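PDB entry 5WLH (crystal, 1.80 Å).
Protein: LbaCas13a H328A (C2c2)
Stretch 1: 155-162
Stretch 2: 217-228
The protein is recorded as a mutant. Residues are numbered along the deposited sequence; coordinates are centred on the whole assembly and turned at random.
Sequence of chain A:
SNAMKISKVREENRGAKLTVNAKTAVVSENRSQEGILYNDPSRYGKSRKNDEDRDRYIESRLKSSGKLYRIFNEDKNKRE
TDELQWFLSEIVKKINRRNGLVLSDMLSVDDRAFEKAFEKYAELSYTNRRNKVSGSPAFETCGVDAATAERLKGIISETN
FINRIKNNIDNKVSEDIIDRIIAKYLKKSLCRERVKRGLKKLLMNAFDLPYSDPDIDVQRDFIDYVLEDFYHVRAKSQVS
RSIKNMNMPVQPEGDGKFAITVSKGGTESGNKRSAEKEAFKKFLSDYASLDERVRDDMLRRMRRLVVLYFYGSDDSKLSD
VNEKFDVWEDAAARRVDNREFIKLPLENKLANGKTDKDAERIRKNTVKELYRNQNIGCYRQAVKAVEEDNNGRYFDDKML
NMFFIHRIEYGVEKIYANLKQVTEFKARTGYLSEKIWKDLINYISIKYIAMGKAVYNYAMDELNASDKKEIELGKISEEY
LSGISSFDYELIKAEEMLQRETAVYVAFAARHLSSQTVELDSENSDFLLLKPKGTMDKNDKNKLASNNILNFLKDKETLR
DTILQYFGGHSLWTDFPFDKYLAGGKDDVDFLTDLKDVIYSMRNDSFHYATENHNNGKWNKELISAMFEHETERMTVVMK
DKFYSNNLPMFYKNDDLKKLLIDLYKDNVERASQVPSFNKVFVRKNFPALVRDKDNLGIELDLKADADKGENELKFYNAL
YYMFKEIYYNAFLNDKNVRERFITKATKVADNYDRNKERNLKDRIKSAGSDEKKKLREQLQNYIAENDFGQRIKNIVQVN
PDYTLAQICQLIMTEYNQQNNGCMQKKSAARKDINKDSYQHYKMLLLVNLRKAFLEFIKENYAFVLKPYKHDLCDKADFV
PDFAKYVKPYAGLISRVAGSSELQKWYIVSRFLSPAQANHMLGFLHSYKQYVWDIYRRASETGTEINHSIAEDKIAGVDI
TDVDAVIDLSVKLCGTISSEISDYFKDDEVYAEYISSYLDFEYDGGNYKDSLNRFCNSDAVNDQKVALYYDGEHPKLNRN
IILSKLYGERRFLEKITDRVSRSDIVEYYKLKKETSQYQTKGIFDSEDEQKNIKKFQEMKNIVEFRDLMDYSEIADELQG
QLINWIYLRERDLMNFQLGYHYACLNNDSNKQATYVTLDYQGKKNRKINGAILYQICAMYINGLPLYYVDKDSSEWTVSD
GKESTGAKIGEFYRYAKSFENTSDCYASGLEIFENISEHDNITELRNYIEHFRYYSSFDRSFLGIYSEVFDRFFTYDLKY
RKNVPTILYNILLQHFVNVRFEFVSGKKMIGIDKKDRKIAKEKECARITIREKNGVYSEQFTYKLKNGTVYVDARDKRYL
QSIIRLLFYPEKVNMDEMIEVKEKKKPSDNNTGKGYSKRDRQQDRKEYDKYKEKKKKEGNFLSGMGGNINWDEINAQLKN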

# COMPACT_ATOMS: atom_id res chain seq x y z
N ILE A 155 51.22 16.79 4.12
CA ILE A 155 50.10 16.51 5.02
C ILE A 155 49.15 15.50 4.39
O ILE A 155 48.61 14.62 5.07
CB ILE A 155 49.38 17.82 5.38
CG1 ILE A 155 50.23 18.66 6.34
CG2 ILE A 155 48.04 17.52 6.07
CD1 ILE A 155 49.58 19.97 6.73
N ILE A 156 48.93 15.62 3.07
CA ILE A 156 48.04 14.68 2.39
C ILE A 156 48.85 13.67 1.60
O ILE A 156 48.47 13.30 0.48
CB ILE A 156 47.03 15.43 1.50
CG1 ILE A 156 47.74 16.38 0.54
CG2 ILE A 156 46.04 16.19 2.37
CD1 ILE A 156 46.98 16.60 -0.76
N SER A 157 49.96 13.22 2.17
CA SER A 157 50.79 12.18 1.58
C SER A 157 50.50 10.83 2.23
O SER A 157 49.91 10.74 3.31
CB SER A 157 52.28 12.52 1.74
OG SER A 157 52.67 12.40 3.10
N GLU A 158 50.92 9.77 1.54
CA GLU A 158 50.83 8.44 2.12
C GLU A 158 51.59 8.36 3.43
O GLU A 158 51.12 7.74 4.40
CB GLU A 158 51.36 7.40 1.14
CG GLU A 158 51.31 5.98 1.69
CD GLU A 158 51.55 4.93 0.62
OE1 GLU A 158 51.58 3.72 0.96
OE2 GLU A 158 51.70 5.32 -0.55
N THR A 159 52.77 8.97 3.48
CA THR A 159 53.58 8.93 4.70
C THR A 159 52.80 9.49 5.88
O THR A 159 52.71 8.85 6.94
CB THR A 159 54.88 9.71 4.49
OG1 THR A 159 55.66 9.10 3.46
CG2 THR A 159 55.68 9.74 5.79
N ASN A 160 52.19 10.67 5.72
CA ASN A 160 51.44 11.25 6.82
C ASN A 160 50.18 10.45 7.13
O ASN A 160 49.82 10.29 8.30
CB ASN A 160 51.07 12.70 6.51
CG ASN A 160 50.62 13.44 7.74
OD1 ASN A 160 51.17 13.25 8.82
ND2 ASN A 160 49.58 14.25 7.59
N PHE A 161 49.50 9.93 6.11
CA PHE A 161 48.35 9.08 6.37
C PHE A 161 48.75 7.83 7.14
O PHE A 161 48.07 7.42 8.08
CB PHE A 161 47.64 8.72 5.05
CG PHE A 161 46.53 9.68 4.66
CD1 PHE A 161 46.78 11.03 4.49
CD2 PHE A 161 45.24 9.21 4.43
CE1 PHE A 161 45.76 11.91 4.12
CE2 PHE A 161 44.22 10.08 4.06
CZ PHE A 161 44.48 11.42 3.90
N ILE A 162 49.88 7.22 6.76
CA ILE A 162 50.35 6.03 7.47
C ILE A 162 50.66 6.38 8.92
O ILE A 162 50.32 5.62 9.84
CB ILE A 162 51.57 5.43 6.75
CG1 ILE A 162 51.12 4.63 5.52
CG2 ILE A 162 52.42 4.57 7.70
CD1 ILE A 162 52.26 4.13 4.65
N ASP A 217 47.38 3.67 -7.43
CA ASP A 217 48.20 4.72 -6.84
C ASP A 217 47.52 5.22 -5.58
O ASP A 217 46.40 5.75 -5.65
CB ASP A 217 48.39 5.87 -7.83
CG ASP A 217 49.31 6.94 -7.31
OD1 ASP A 217 50.54 6.77 -7.42
OD2 ASP A 217 48.80 7.96 -6.80
N VAL A 218 48.18 5.05 -4.43
CA VAL A 218 47.54 5.43 -3.17
C VAL A 218 47.16 6.91 -3.18
O VAL A 218 46.05 7.28 -2.76
CB VAL A 218 48.45 5.09 -1.97
CG1 VAL A 218 47.98 5.85 -0.73
CG2 VAL A 218 48.43 3.60 -1.71
N GLN A 219 48.05 7.76 -3.67
CA GLN A 219 47.77 9.20 -3.66
C GLN A 219 46.55 9.53 -4.52
O GLN A 219 45.63 10.22 -4.06
CB GLN A 219 48.99 9.97 -4.16
CG GLN A 219 48.80 11.47 -4.09
CD GLN A 219 48.79 11.96 -2.66
OE1 GLN A 219 49.73 11.69 -1.90
NE2 GLN A 219 47.72 12.63 -2.26
N ARG A 220 46.52 9.06 -5.76
CA ARG A 220 45.46 9.49 -6.67
C ARG A 220 44.17 8.72 -6.43
O ARG A 220 43.08 9.30 -6.48
CB ARG A 220 45.92 9.31 -8.12
CG ARG A 220 45.03 10.00 -9.14
CD ARG A 220 45.34 11.49 -9.25
NE ARG A 220 44.32 12.17 -10.03
CZ ARG A 220 43.44 13.04 -9.54
NH1 ARG A 220 43.46 13.35 -8.25
NH2 ARG A 220 42.54 13.60 -10.34
N ASP A 221 44.26 7.42 -6.17
CA ASP A 221 43.08 6.58 -6.10
C ASP A 221 42.42 6.59 -4.74
O ASP A 221 41.19 6.41 -4.66
CB ASP A 221 43.44 5.14 -6.48
CG ASP A 221 43.66 4.97 -7.98
OD1 ASP A 221 42.80 5.45 -8.74
OD2 ASP A 221 44.68 4.39 -8.38
N PHE A 222 43.17 6.81 -3.66
CA PHE A 222 42.57 6.90 -2.34
C PHE A 222 42.63 8.31 -1.77
O PHE A 222 41.59 8.94 -1.56
CB PHE A 222 43.20 5.92 -1.35
CG PHE A 222 42.60 6.02 0.03
CD1 PHE A 222 41.28 5.66 0.24
CD2 PHE A 222 43.34 6.50 1.10
CE1 PHE A 222 40.71 5.76 1.51
CE2 PHE A 222 42.77 6.62 2.35
CZ PHE A 222 41.46 6.24 2.56
N ILE A 223 43.84 8.83 -1.52
CA ILE A 223 43.95 10.05 -0.72
C ILE A 223 43.25 11.21 -1.42
O ILE A 223 42.45 11.93 -0.80
CB ILE A 223 45.42 10.39 -0.46
CG1 ILE A 223 46.07 9.29 0.38
CG2 ILE A 223 45.51 11.74 0.23
CD1 ILE A 223 47.56 9.55 0.68
N ASP A 224 43.55 11.41 -2.70
CA ASP A 224 42.94 12.51 -3.44
C ASP A 224 41.43 12.36 -3.47
O ASP A 224 40.70 13.36 -3.38
CB ASP A 224 43.47 12.57 -4.87
CG ASP A 224 44.90 13.12 -4.95
OD1 ASP A 224 45.45 13.60 -3.94
OD2 ASP A 224 45.46 13.04 -6.06
N TYR A 225 40.94 11.13 -3.59
CA TYR A 225 39.50 10.91 -3.58
C TYR A 225 38.91 11.26 -2.22
O TYR A 225 37.84 11.88 -2.15
CB TYR A 225 39.16 9.47 -3.95
CG TYR A 225 37.69 9.32 -4.23
CD1 TYR A 225 37.19 9.57 -5.50
CD2 TYR A 225 36.79 8.99 -3.22
CE1 TYR A 225 35.84 9.49 -5.77
CE2 TYR A 225 35.43 8.90 -3.48
CZ TYR A 225 34.96 9.15 -4.76
OH TYR A 225 33.62 9.05 -5.03
N VAL A 226 39.57 10.84 -1.14
CA VAL A 226 39.09 11.18 0.21
C VAL A 226 38.92 12.69 0.35
O VAL A 226 37.93 13.17 0.91
CB VAL A 226 40.04 10.61 1.28
CG1 VAL A 226 39.72 11.21 2.66
CG2 VAL A 226 39.91 9.11 1.33
N LEU A 227 39.88 13.46 -0.17
CA LEU A 227 39.75 14.91 -0.08
C LEU A 227 38.58 15.43 -0.92
O LEU A 227 37.88 16.35 -0.51
CB LEU A 227 41.04 15.60 -0.49
CG LEU A 227 42.23 15.17 0.37
CD1 LEU A 227 43.51 15.17 -0.45
CD2 LEU A 227 42.36 16.07 1.57
N GLU A 228 38.37 14.85 -2.11
CA GLU A 228 37.19 15.21 -2.90
C GLU A 228 35.91 14.88 -2.15
O GLU A 228 34.91 15.61 -2.24
CB GLU A 228 37.20 14.49 -4.24
CG GLU A 228 38.38 14.79 -5.13
CD GLU A 228 38.42 13.87 -6.33
OE1 GLU A 228 37.34 13.38 -6.74
OE2 GLU A 228 39.54 13.61 -6.85
O HOH W 1 51.63 10.16 -1.32

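Where one helix ends and another begins, the backbone groups between them lose their helical partners, and a neighbouring helix can supply new ones; this pair of stretches is a compact example. Ile156 is the first residue to leave one helix, and Ser157 caps the next, its OG accepting from Asn160 N at 3.2 Å. The new helix, 158-162, runs at 67° to helix 218-228, whose first turns include a wider pi-type segment at 218-223. The axes approach to 11.4 Å. Among CA atoms, Ile156 CA lies 6.9 Å from Ile223 CA at the break, and Glu158 CA 6.6 Å from Gln219 CA at the helix start.

Gln219 serves the break through its side-chain amide. Its NE2 donates to Ile156 O at 2.9 Å and also to Asp224 OD1 at 3.0 Å, so one nitrogen ties the loop carbonyl to an acid five residues along its own helix. At the other end of the amide, OE1 accepts from a water that in turn accepts from Glu158 N, at the start of helix 158-162, where no preceding helical turn supplies an acceptor.

Apolar packing lies beside this polar link. Ile223 lies over one face of the Phe161 ring, its CG1 4.1 Å from the ring centroid in a CH-pi contact, while Phe161 CE2 meets Phe222 CE2 obliquely at 4.1 Å. Ile156 CD1 reaches Leu227 CD1 at 3.8 Å, extending the hydrophobic contact along the second helix.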